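Local coordinates for protein Non-reducing end beta-L-arabinofuranosidase (Bacteroides thetaiotaomicron, PDB 5MQO) that probably hydrolyses glycosidic bonds, consistent with an aceric acidase of family GH127, during the breakdown of complex plant pectin by a gut bacterium, at residues A43-G49 and G487-T492; I130-V134 and T212-A216; A343-S349 and I360-S366; P580-L584 and I624-L630. One frame throughout, in Å; residues are numbered along the deposited sequence.

Contact 1. Residues A43-G49 and G487-T492; sequences AVHWTNG and GANTLT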
loop_
_atom_site.group_PDB
_atom_site.type_symbol
_atom_site.label_atom_id
_atom_site.label_comp_id
_atom_site.label_asym_id
_atom_site.label_seq_id
_atom_site.Cartn_x
_atom_site.Cartn_y
_atom_site.Cartn_z
ATOM N N ALA A 43 -5.738 12.553 -14.358
ATOM C CA ALA A 43 -5.198 13.879 -14.019
ATOM C C ALA A 43 -3.717 13.958 -13.666
ATOM O O ALA A 43 -3.115 15.001 -13.873
ATOM C CB ALA A 43 -5.998 14.473 -12.876
ATOM N N VAL A 44 -3.138 12.895 -13.112
ATOM C CA VAL A 44 -1.758 12.936 -12.634
ATOM C C VAL A 44 -0.928 11.977 -13.482
ATOM O O VAL A 44 -1.307 10.822 -13.626
ATOM C CB VAL A 44 -1.674 12.572 -11.126
ATOM C CG1 VAL A 44 -0.242 12.639 -10.607
ATOM C CG2 VAL A 44 -2.555 13.505 -10.293
ATOM N N HIS A 45 0.161 12.467 -14.093
ATOM C CA HIS A 45 1.194 11.605 -14.714
ATOM C C HIS A 45 2.519 11.779 -13.961
ATOM O O HIS A 45 2.970 12.904 -13.782
ATOM C CB HIS A 45 1.526 11.967 -16.179
ATOM C CG HIS A 45 0.353 12.224 -17.072
ATOM N ND1 HIS A 45 -0.912 11.725 -16.842
ATOM C CD2 HIS A 45 0.284 12.882 -18.252
ATOM C CE1 HIS A 45 -1.719 12.104 -17.819
ATOM N NE2 HIS A 45 -1.013 12.798 -18.690
ATOM N N TRP A 46 3.156 10.674 -13.573
ATOM C CA TRP A 46 4.571 10.705 -13.192
ATOM C C TRP A 46 5.382 11.155 -14.414
ATOM O O TRP A 46 5.067 10.763 -15.547
ATOM C CB TRP A 46 5.119 9.323 -12.763
ATOM C CG TRP A 46 4.454 8.684 -11.618
ATOM C CD1 TRP A 46 3.876 7.438 -11.593
ATOM C CD2 TRP A 46 4.268 9.240 -10.310
ATOM N NE1 TRP A 46 3.351 7.187 -10.343
ATOM C CE2 TRP A 46 3.580 8.271 -9.537
ATOM C CE3 TRP A 46 4.619 10.457 -9.716
ATOM C CZ2 TRP A 46 3.239 8.480 -8.211
ATOM C CZ3 TRP A 46 4.272 10.673 -8.390
ATOM C CH2 TRP A 46 3.592 9.680 -7.647
ATOM N N THR A 47 6.439 11.931 -14.143
ATOM C CA THR A 47 7.387 12.421 -15.127
ATOM C C THR A 47 8.790 11.856 -14.838
ATOM O O THR A 47 9.048 10.716 -15.186
ATOM C CB THR A 47 7.377 13.967 -15.168
ATOM O OG1 THR A 47 7.640 14.487 -13.868
ATOM C CG2 THR A 47 6.024 14.483 -15.594
ATOM N N ASN A 48 9.667 12.626 -14.184
ATOM C CA ASN A 48 11.136 12.425 -14.269
ATOM C C ASN A 48 11.758 12.061 -12.947
ATOM O O ASN A 48 12.484 12.871 -12.375
ATOM C CB ASN A 48 11.848 13.716 -14.746
ATOM C CG ASN A 48 11.227 14.299 -15.995
ATOM O OD1 ASN A 48 11.134 13.633 -17.033
ATOM N ND2 ASN A 48 10.771 15.548 -15.899
ATOM N N GLY A 49 11.522 10.864 -12.443
ATOM C CA GLY A 49 12.253 10.466 -11.243
ATOM C C GLY A 49 11.988 9.044 -10.855
ATOM O O GLY A 49 11.810 8.186 -11.729
ATOM N N GLY A 487 6.741 13.347 -5.606
ATOM C CA GLY A 487 7.322 12.673 -6.772
ATOM C C GLY A 487 7.086 13.549 -7.999
ATOM O O GLY A 487 6.070 14.258 -8.087
ATOM N N ALA A 488 8.025 13.513 -8.940
ATOM C CA ALA A 488 7.954 14.376 -10.098
ATOM C C ALA A 488 6.724 14.003 -10.899
ATOM O O ALA A 488 6.543 12.828 -11.211
ATOM C CB ALA A 488 9.192 14.213 -10.943
ATOM N N ASN A 489 5.886 15.000 -11.209
ATOM C CA ASN A 489 4.621 14.776 -11.881
ATOM C C ASN A 489 3.999 16.042 -12.497
ATOM O O ASN A 489 4.330 17.155 -12.112
ATOM C CB ASN A 489 3.612 14.162 -10.888
ATOM C CG ASN A 489 3.140 15.157 -9.820
ATOM O OD1 ASN A 489 2.488 16.171 -10.116
ATOM N ND2 ASN A 489 3.440 14.856 -8.581
ATOM N N THR A 490 3.070 15.838 -13.435
ATOM C CA THR A 490 2.062 16.843 -13.774
ATOM C C THR A 490 0.710 16.513 -13.124
ATOM O O THR A 490 0.346 15.352 -12.990
ATOM C CB THR A 490 1.827 16.946 -15.288
ATOM O OG1 THR A 490 1.388 15.682 -15.784
ATOM C CG2 THR A 490 3.082 17.376 -16.011
ATOM N N LEU A 491 -0.021 17.552 -12.729
ATOM C CA LEU A 491 -1.430 17.456 -12.380
ATOM C C LEU A 491 -2.234 18.475 -13.171
ATOM O O LEU A 491 -1.938 19.667 -13.083
ATOM C CB LEU A 491 -1.625 17.742 -10.900
ATOM C CG LEU A 491 -3.045 18.062 -10.410
ATOM C CD1 LEU A 491 -4.005 16.916 -10.705
ATOM C CD2 LEU A 491 -2.992 18.344 -8.925
ATOM N N THR A 492 -3.242 17.998 -13.914
ATOM C CA THR A 492 -4.273 18.845 -14.532
ATOM C C THR A 492 -5.667 18.359 -14.111
ATOM O O THR A 492 -6.170 17.342 -14.591
ATOM C CB THR A 492 -4.154 18.882 -16.069
ATOM O OG1 THR A 492 -4.506 17.615 -16.603
ATOM C CG2 THR A 492 -2.708 19.168 -16.512
#
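The backbones of Val-44 to Trp-46 and Asn-489 to Thr-492 pair antiparallel, the axes of these short strands passing 4.7 Å apart with 170° between their directions. His-45 and Thr-490 make the hydrogen-bonded pair in the middle, with His-45 N to Thr-490 O at 3.1 Å and Thr-490 N to His-45 O at 3.0 Å. Beyond them Thr-492 N bonds to Ala-43 O, while Thr-47 N reaches Ala-488 O almost in line with its hydrogen (170°). That oxygen also lies in the plane of the Trp-46 indole, at its edge, 3.4 Å from CE3. On the same face as the indole, Val-44 holds CG1 anti to its backbone N (chi1 -179°), which leaves CG2 to meet Leu-491 CD1 at 3.7 Å. Thr-47 CG2 and Thr-490 CG2 touch on the other side of the ladder, 4.1 Å apart. Asn-489 OD1 turns instead to the hydroxyl of Tyr-474. Strand 44-46 forms one edge of a seven-stranded antiparallel sheet, with 489-494 between it and strand 500-506; Gly-49 then occupies the N-cap position of helix 50-69, whose Trp-51 stacks on Trp-46.

Contact 2. Residues I130-V134 and T212-A216; sequences IACVV and TLFDA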
loop_
_atom_site.group_PDB
_atom_site.type_symbol
_atom_site.label_atom_id
_atom_site.label_comp_id
_atom_site.label_asym_id
_atom_site.label_seq_id
_atom_site.Cartn_x
_atom_site.Cartn_y
_atom_site.Cartn_z
ATOM N N ILE A 130 -12.745 -7.036 -23.347
ATOM C CA ILE A 130 -14.139 -6.723 -23.036
ATOM C C ILE A 130 -15.142 -7.499 -23.927
ATOM O O ILE A 130 -16.126 -8.048 -23.419
ATOM C CB ILE A 130 -14.369 -5.200 -23.148
ATOM C CG1 ILE A 130 -13.572 -4.472 -22.063
ATOM C CG2 ILE A 130 -15.842 -4.843 -23.041
ATOM C CD1 ILE A 130 -13.282 -3.019 -22.385
ATOM N N ALA A 131 -14.900 -7.550 -25.238
ATOM C CA ALA A 131 -15.746 -8.336 -26.157
ATOM C C ALA A 131 -15.932 -9.797 -25.726
ATOM O O ALA A 131 -17.034 -10.330 -25.819
ATOM C CB ALA A 131 -15.176 -8.290 -27.565
ATOM N N CYS A 132 -14.851 -10.431 -25.268
ATOM C CA CYS A 132 -14.898 -11.813 -24.758
ATOM C C CYS A 132 -15.687 -11.915 -23.471
ATOM O O CYS A 132 -16.425 -12.883 -23.266
ATOM C CB CYS A 132 -13.498 -12.355 -24.479
ATOM S SG CYS A 132 -12.407 -12.426 -25.905
ATOM N N VAL A 133 -15.497 -10.934 -22.592
ATOM C CA VAL A 133 -16.234 -10.875 -21.330
ATOM C C VAL A 133 -17.738 -10.734 -21.601
ATOM O O VAL A 133 -18.532 -11.509 -21.057
ATOM C CB VAL A 133 -15.730 -9.723 -20.429
ATOM C CG1 VAL A 133 -16.666 -9.484 -19.251
ATOM C CG2 VAL A 133 -14.330 -10.016 -19.918
ATOM N N VAL A 134 -18.106 -9.770 -22.453
ATOM C CA VAL A 134 -19.525 -9.471 -22.769
ATOM C C VAL A 134 -20.208 -10.663 -23.449
ATOM O O VAL A 134 -21.349 -10.990 -23.124
ATOM C CB VAL A 134 -19.676 -8.178 -23.636
ATOM C CG1 VAL A 134 -21.098 -8.003 -24.191
ATOM C CG2 VAL A 134 -19.292 -6.949 -22.825
ATOM N N THR A 212 -18.905 0.009 -22.292
ATOM C CA THR A 212 -18.853 -1.375 -22.750
ATOM C C THR A 212 -18.602 -2.391 -21.597
ATOM O O THR A 212 -19.386 -3.328 -21.424
ATOM C CB THR A 212 -17.894 -1.511 -23.990
ATOM O OG1 THR A 212 -18.069 -2.781 -24.623
ATOM C CG2 THR A 212 -16.404 -1.298 -23.669
ATOM N N LEU A 213 -17.564 -2.179 -20.783
ATOM C CA LEU A 213 -17.292 -3.088 -19.662
ATOM C C LEU A 213 -18.132 -2.723 -18.450
ATOM O O LEU A 213 -18.549 -3.606 -17.695
ATOM C CB LEU A 213 -15.807 -3.097 -19.260
ATOM C CG LEU A 213 -15.447 -4.159 -18.193
ATOM C CD1 LEU A 213 -15.811 -5.565 -18.638
ATOM C CD2 LEU A 213 -13.984 -4.104 -17.791
ATOM N N PHE A 214 -18.358 -1.428 -18.248
ATOM C CA PHE A 214 -19.176 -0.955 -17.124
ATOM C C PHE A 214 -20.542 -1.637 -17.022
ATOM O O PHE A 214 -20.949 -2.078 -15.941
ATOM C CB PHE A 214 -19.380 0.547 -17.236
ATOM C CG PHE A 214 -20.004 1.166 -16.025
ATOM C CD1 PHE A 214 -19.386 1.070 -14.793
ATOM C CD2 PHE A 214 -21.209 1.854 -16.118
ATOM C CE1 PHE A 214 -19.937 1.650 -13.677
ATOM C CE2 PHE A 214 -21.774 2.436 -14.997
ATOM C CZ PHE A 214 -21.130 2.341 -13.771
ATOM N N ASP A 215 -21.240 -1.728 -18.154
ATOM C CA ASP A 215 -22.550 -2.392 -18.205
ATOM C C ASP A 215 -22.424 -3.866 -17.829
ATOM O O ASP A 215 -23.270 -4.382 -17.127
ATOM C CB ASP A 215 -23.247 -2.182 -19.570
ATOM C CG ASP A 215 -23.697 -0.706 -19.795
ATOM O OD1 ASP A 215 -24.217 -0.056 -18.860
ATOM O OD2 ASP A 215 -23.551 -0.193 -20.918
ATOM N N ALA A 216 -21.342 -4.518 -18.234
ATOM C CA ALA A 216 -21.031 -5.879 -17.737
ATOM C C ALA A 216 -20.883 -5.925 -16.222
ATOM O O ALA A 216 -21.362 -6.842 -15.580
ATOM C CB ALA A 216 -19.780 -6.458 -18.397
#
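Apolar contact dominates the meeting of Ile-130, Val-133 and Val-134 with Thr-212, Leu-213 and Ala-216. Ile-130 makes the broadest contact, and its two branches divide the work. CG1 lies 3.8 Å from Leu-213 CB, while CG2, placed anti to the backbone N by a chi1 of -66°, turns to Thr-212 and approaches its CG2 to 3.6 Å. The terminal CD1 of Ile-130 touches both partners, lying 3.8 Å from Thr-212 CG2. One turn further along, Val-133 CG1 rests against Leu-213 CD1 at 4.1 Å and more loosely against Ala-216 CB.

The helix segments run in nearly the same direction, crossing at 29° with their axes 9.8 Å apart. Helices 120-136 and 212-230 are separated in sequence by helix 192-208, and this parallel pairing of alternate helices is consistent with one layer of the (alpha/alpha)6 barrel of GH127 enzymes. Helix 192-208 presses His-204 against both sides of the contact, and Met-107 of helix 102-117 likewise touches Ile-130 and Leu-213.

No hydrogen bond joins the segments; their oxygens meet methyl groups instead. Thr-212 OG1 packs on Ile-130 CG2 at 3.4 Å, and Val-134 CG2 faces the backbone oxygen of Thr-212 at 3.9 Å. Gln-137, beyond the first of the two segments, hydrogen-bonds through NE2 to Ala-216 O.

Contact 3. Residues A343-S349 and I360-S366; sequences ALYDGTS and IQKVHQS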
loop_
_atom_site.group_PDB
_atom_site.type_symbol
_atom_site.label_atom_id
_atom_site.label_comp_id
_atom_site.label_asym_id
_atom_site.label_seq_id
_atom_site.Cartn_x
_atom_site.Cartn_y
_atom_site.Cartn_z
ATOM N N ALA A 343 2.358 -11.209 11.090
ATOM C CA ALA A 343 3.506 -11.816 11.726
ATOM C C ALA A 343 3.554 -13.330 11.721
ATOM O O ALA A 343 4.619 -13.891 11.989
ATOM C CB ALA A 343 3.489 -11.393 13.176
ATOM N N LEU A 344 2.410 -13.999 11.519
ATOM C CA LEU A 344 2.307 -15.459 11.744
ATOM C C LEU A 344 1.910 -16.119 10.462
ATOM O O LEU A 344 0.912 -15.752 9.861
ATOM C CB LEU A 344 1.281 -15.825 12.820
ATOM C CG LEU A 344 1.308 -15.069 14.155
ATOM C CD1 LEU A 344 0.006 -15.275 14.903
ATOM C CD2 LEU A 344 2.476 -15.450 15.044
ATOM N N TYR A 345 2.718 -17.085 10.051
ATOM C CA TYR A 345 2.324 -18.075 9.050
ATOM C C TYR A 345 1.148 -18.881 9.634
ATOM O O TYR A 345 0.119 -19.026 8.981
ATOM C CB TYR A 345 3.512 -19.017 8.707
ATOM C CG TYR A 345 4.597 -18.421 7.784
ATOM C CD1 TYR A 345 5.380 -17.322 8.166
ATOM C CD2 TYR A 345 4.851 -18.984 6.526
ATOM C CE1 TYR A 345 6.349 -16.799 7.311
ATOM C CE2 TYR A 345 5.822 -18.471 5.687
ATOM C CZ TYR A 345 6.566 -17.383 6.079
ATOM O OH TYR A 345 7.517 -16.886 5.233
ATOM N N ASP A 346 1.308 -19.398 10.852
ATOM C CA ASP A 346 0.279 -20.178 11.531
ATOM C C ASP A 346 0.291 -19.816 12.997
ATOM O O ASP A 346 1.330 -19.487 13.514
ATOM C CB ASP A 346 0.569 -21.680 11.451
ATOM C CG ASP A 346 0.713 -22.203 10.027
ATOM O OD1 ASP A 346 -0.248 -22.217 9.209
ATOM O OD2 ASP A 346 1.817 -22.670 9.742
ATOM N N GLY A 347 -0.831 -19.913 13.688
ATOM C CA GLY A 347 -0.840 -19.699 15.131
ATOM C C GLY A 347 -2.218 -19.878 15.745
ATOM O O GLY A 347 -3.124 -20.474 15.130
ATOM N N THR A 348 -2.385 -19.338 16.949
ATOM C CA THR A 348 -3.643 -19.441 17.680
ATOM C C THR A 348 -4.107 -18.063 18.136
ATOM O O THR A 348 -3.289 -17.226 18.459
ATOM C CB THR A 348 -3.502 -20.355 18.905
ATOM O OG1 THR A 348 -2.315 -20.009 19.623
ATOM C CG2 THR A 348 -3.382 -21.776 18.480
ATOM N N SER A 349 -5.426 -17.862 18.142
ATOM C CA SER A 349 -6.095 -16.658 18.637
ATOM C C SER A 349 -7.270 -17.012 19.598
ATOM O O SER A 349 -8.101 -17.886 19.288
ATOM C CB SER A 349 -6.637 -15.851 17.465
ATOM O OG SER A 349 -7.137 -14.604 17.898
ATOM N N ILE A 360 -10.071 -21.402 21.664
ATOM C CA ILE A 360 -8.787 -21.092 21.018
ATOM C C ILE A 360 -8.745 -21.654 19.594
ATOM O O ILE A 360 -8.779 -22.860 19.391
ATOM C CB ILE A 360 -7.599 -21.616 21.838
ATOM C CG1 ILE A 360 -7.634 -21.002 23.241
ATOM C CG2 ILE A 360 -6.273 -21.288 21.146
ATOM C CD1 ILE A 360 -6.700 -21.666 24.219
ATOM N N GLN A 361 -8.663 -20.768 18.606
ATOM C CA GLN A 361 -8.754 -21.170 17.206
ATOM C C GLN A 361 -7.410 -21.056 16.518
ATOM O O GLN A 361 -6.563 -20.304 16.957
ATOM C CB GLN A 361 -9.717 -20.253 16.486
ATOM C CG GLN A 361 -11.166 -20.329 16.945
ATOM C CD GLN A 361 -12.023 -19.232 16.337
ATOM O OE1 GLN A 361 -11.519 -18.282 15.706
ATOM N NE2 GLN A 361 -13.310 -19.343 16.539
ATOM N N LYS A 362 -7.223 -21.791 15.426
ATOM C CA LYS A 362 -6.102 -21.539 14.502
ATOM C C LYS A 362 -6.305 -20.256 13.668
ATOM O O LYS A 362 -7.424 -19.913 13.302
ATOM C CB LYS A 362 -5.827 -22.749 13.593
ATOM C CG LYS A 362 -5.083 -23.870 14.319
ATOM C CD LYS A 362 -5.330 -25.238 13.708
ATOM C CE LYS A 362 -4.863 -25.289 12.266
ATOM N NZ LYS A 362 -5.557 -26.373 11.534
ATOM N N VAL A 363 -5.196 -19.551 13.410
ATOM C CA VAL A 363 -5.143 -18.440 12.440
ATOM C C VAL A 363 -4.055 -18.756 11.420
ATOM O O VAL A 363 -3.263 -19.671 11.610
ATOM C CB VAL A 363 -4.896 -17.069 13.125
ATOM C CG1 VAL A 363 -5.934 -16.823 14.202
ATOM C CG2 VAL A 363 -3.500 -16.961 13.742
ATOM N N HIS A 364 -4.009 -18.012 10.330
ATOM C CA HIS A 364 -2.927 -18.174 9.343
ATOM C C HIS A 364 -2.738 -16.887 8.540
ATOM O O HIS A 364 -3.696 -16.186 8.287
ATOM C CB HIS A 364 -3.170 -19.393 8.424
ATOM C CG HIS A 364 -4.251 -19.185 7.394
ATOM N ND1 HIS A 364 -5.496 -18.674 7.705
ATOM C CD2 HIS A 364 -4.272 -19.430 6.059
ATOM C CE1 HIS A 364 -6.233 -18.614 6.613
ATOM N NE2 HIS A 364 -5.513 -19.059 5.598
ATOM N N GLN A 365 -1.500 -16.582 8.169
ATOM C CA GLN A 365 -1.171 -15.402 7.368
ATOM C C GLN A 365 -1.799 -14.221 8.080
ATOM O O GLN A 365 -2.570 -13.427 7.514
ATOM C CB GLN A 365 -1.664 -15.584 5.932
ATOM C CG GLN A 365 -1.529 -17.025 5.433
ATOM C CD GLN A 365 -1.447 -17.164 3.928
ATOM O OE1 GLN A 365 -1.922 -16.320 3.182
ATOM N NE2 GLN A 365 -0.821 -18.237 3.479
ATOM N N SER A 366 -1.427 -14.141 9.355
ATOM C CA SER A 366 -2.229 -13.489 10.365
ATOM C C SER A 366 -1.496 -12.540 11.312
ATOM O O SER A 366 -0.291 -12.683 11.597
ATOM C CB SER A 366 -2.930 -14.562 11.206
ATOM O OG SER A 366 -3.603 -14.003 12.312
#
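Val-363 lies against Gly-347 and Ser-349 at the heart of this strand pair. Its CG1 presses on Ser-349 CB at 3.5 Å, while CG2, set between the backbone N and the carbonyl carbon by a chi1 of -55°, lies over the Gly-347 peptide and touches Leu-344 CD1 at 4.1 Å. Across the other face, Ile-360 CG2 meets Thr-348 CB at 3.7 Å.

Between these two faces the backbones are laced together. Gly-347 and Val-363 exchange two bonds, the shorter from Val-363 N to Gly-347 O (2.8 Å). Ser-349 and Gln-361 repeat the exchange, Gln-361 N pointing almost straight at Ser-349 O. Strands 347-349 and 361-364 thus form a beta hairpin with a long connection, twisted enough that their directions differ by 123°. At its base the pairing is interrupted twice: Ala-343 and Leu-344 both face Ser-366 as a classic bulge, and Gln-365 and Ser-366 both face Leu-344 as a G1 bulge. Gln-365 has a left-handed backbone (phi 52°), and its N bonds to Tyr-345 O at 3.0 Å while the chain turns a corner.

Residues beyond the hairpin hold its polar groups. Arg-444 forms a salt bridge with Asp-346 and also bonds to Tyr-345 O, and Lys-447 takes the Tyr-345 hydroxyl. Asp-279 holds both Ser-349 OG and, through its backbone N, Gln-361 OE1; neighbouring Asp-280 accepts from His-364 N.

Contact 4. Residues P580-L584 and I624-L630; sequences PVCLL and IPADIKL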
loop_
_atom_site.group_PDB
_atom_site.type_symbol
_atom_site.label_atom_id
_atom_site.label_comp_id
_atom_site.label_asym_id
_atom_site.label_seq_id
_atom_site.Cartn_x
_atom_site.Cartn_y
_atom_site.Cartn_z
ATOM N N PRO A 580 17.651 13.829 6.849
ATOM C CA PRO A 580 18.839 13.145 7.386
ATOM C C PRO A 580 18.647 11.641 7.518
ATOM O O PRO A 580 17.551 11.139 7.301
ATOM C CB PRO A 580 18.966 13.735 8.780
ATOM C CG PRO A 580 17.536 13.958 9.191
ATOM C CD PRO A 580 16.830 14.423 7.921
ATOM N N VAL A 581 19.722 10.942 7.869
ATOM C CA VAL A 581 19.692 9.507 8.149
ATOM C C VAL A 581 19.158 9.370 9.549
ATOM O O VAL A 581 19.601 10.098 10.428
ATOM C CB VAL A 581 21.100 8.889 8.051
ATOM C CG1 VAL A 581 21.199 7.557 8.772
ATOM C CG2 VAL A 581 21.510 8.728 6.597
ATOM N N CYS A 582 18.189 8.467 9.739
ATOM C CA CYS A 582 17.613 8.181 11.064
ATOM C C CYS A 582 17.859 6.776 11.516
ATOM O O CYS A 582 17.803 5.846 10.710
ATOM C CB CYS A 582 16.112 8.401 11.098
ATOM S SG CYS A 582 15.813 10.135 11.212
ATOM N N LEU A 583 18.101 6.655 12.823
ATOM C CA LEU A 583 18.216 5.384 13.499
ATOM C C LEU A 583 17.001 5.291 14.394
ATOM O O LEU A 583 16.770 6.195 15.179
ATOM C CB LEU A 583 19.506 5.330 14.317
ATOM C CG LEU A 583 20.754 4.873 13.544
ATOM C CD1 LEU A 583 20.993 5.683 12.275
ATOM C CD2 LEU A 583 21.975 4.941 14.446
ATOM N N LEU A 584 16.217 4.219 14.269
ATOM C CA LEU A 584 14.988 4.088 15.012
ATOM C C LEU A 584 15.110 2.891 15.925
ATOM O O LEU A 584 15.702 1.893 15.530
ATOM C CB LEU A 584 13.801 3.886 14.059
ATOM C CG LEU A 584 13.233 5.091 13.291
ATOM C CD1 LEU A 584 14.230 5.616 12.284
ATOM C CD2 LEU A 584 11.965 4.707 12.558
ATOM N N ILE A 624 25.725 -1.733 14.670
ATOM C CA ILE A 624 25.612 -0.343 14.300
ATOM C C ILE A 624 25.833 0.504 15.565
ATOM O O ILE A 624 24.989 0.484 16.453
ATOM C CB ILE A 624 24.222 -0.076 13.712
ATOM C CG1 ILE A 624 23.986 -0.936 12.465
ATOM C CG2 ILE A 624 24.041 1.396 13.409
ATOM C CD1 ILE A 624 25.053 -0.807 11.380
ATOM N N PRO A 625 26.956 1.249 15.663
ATOM C CA PRO A 625 27.040 2.174 16.782
ATOM C C PRO A 625 26.020 3.278 16.618
ATOM O O PRO A 625 25.739 3.676 15.480
ATOM C CB PRO A 625 28.461 2.733 16.690
ATOM C CG PRO A 625 28.881 2.505 15.312
ATOM C CD PRO A 625 28.150 1.319 14.804
ATOM N N ALA A 626 25.477 3.767 17.737
ATOM C CA ALA A 626 24.367 4.776 17.721
ATOM C C ALA A 626 24.695 6.102 17.043
ATOM O O ALA A 626 23.820 6.724 16.463
ATOM C CB ALA A 626 23.867 5.041 19.129
ATOM N N ASP A 627 25.962 6.501 17.140
ATOM C CA ASP A 627 26.521 7.690 16.504
ATOM C C ASP A 627 27.273 7.373 15.216
ATOM O O ASP A 627 28.161 8.129 14.827
ATOM C CB ASP A 627 27.478 8.411 17.491
ATOM C CG ASP A 627 28.838 7.679 17.693
ATOM O OD1 ASP A 627 29.056 6.520 17.230
ATOM O OD2 ASP A 627 29.712 8.290 18.342
ATOM N N ILE A 628 26.961 6.256 14.562
ATOM C CA ILE A 628 27.553 5.959 13.254
ATOM C C ILE A 628 27.265 7.119 12.305
ATOM O O ILE A 628 26.223 7.773 12.418
ATOM C CB ILE A 628 27.026 4.624 12.662
ATOM C CG1 ILE A 628 27.881 4.204 11.451
ATOM C CG2 ILE A 628 25.536 4.714 12.311
ATOM C CD1 ILE A 628 27.355 3.012 10.690
ATOM N N LYS A 629 28.204 7.398 11.409
ATOM C CA LYS A 629 27.980 8.372 10.341
ATOM C C LYS A 629 27.816 7.633 9.021
ATOM O O LYS A 629 28.758 7.020 8.519
ATOM C CB LYS A 629 29.069 9.463 10.311
ATOM C CG LYS A 629 28.651 10.678 11.157
ATOM C CD LYS A 629 29.830 11.513 11.663
ATOM C CE LYS A 629 29.632 12.011 13.101
ATOM N NZ LYS A 629 30.739 12.931 13.512
ATOM N N LEU A 630 26.580 7.685 8.510
ATOM C CA LEU A 630 26.161 7.018 7.281
ATOM C C LEU A 630 26.016 8.037 6.177
ATOM O O LEU A 630 25.315 9.059 6.349
ATOM C CB LEU A 630 24.818 6.297 7.486
ATOM C CG LEU A 630 24.922 4.986 8.277
ATOM C CD1 LEU A 630 23.554 4.526 8.772
ATOM C CD2 LEU A 630 25.599 3.886 7.457
#
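Leu-583 is the main bump, driving its CD2 methyl into a shallow hollow formed by Ile-624, Ala-626 and Ile-628. The methyl comes to 3.3 Å from Ala-626 O, with Ile-624 CG2 and Ile-628 CG2 each 4.2 Å from it. A chi1 of -86°, with CG anti to the carbonyl carbon, directs the fork of the leucine at this hollow, while its other branch, CD1, leans loosely toward Leu-630 CD1. The hollow owes its shape to a type I beta turn from Pro-625 to Ile-628, closed by Ile-628 N bonding to Pro-625 O at 3.0 Å. This turn links strands 622-625 and 631-637 in the C-terminal beta domain, whereas strand 581-584 pairs with strand 596-601; no hydrogen bond joins the two segments. Two residues before Leu-583, and so on the same face of its strand, Val-581 supplies a smaller bump. Its side chain meets that of Leu-630 at about a right angle, CG1 lying 3.8 Å from Leu-630 CD1, and CG2 rests on the Leu-630 carbonyl oxygen at 3.8 Å. Val-597 of strand 596-601 touches both Leu-583 and Ile-624, and Leu-645 of strand 640-651 flanks Val-581.

Overall arrangement
From the N terminus, the chain enters contact 1 at 43-49 and closes that loop 438 residues later, at 487-492, making an early strand the edge of a seven-stranded sheet otherwise built from later residues. Within this long excursion lie contact 2, which packs two helices of the catalytic part together, and contact 3, a local hairpin; these follow in series, their centres 40 Å apart. Contact 4 opens after contact 1 has closed and joins strands and a turn of the C-terminal beta domain. No two contacts cross along the chain or touch in space. Contacts 2 and 4 lie on opposite sides of the chain's centre, their nearest atoms about 41 Å apart.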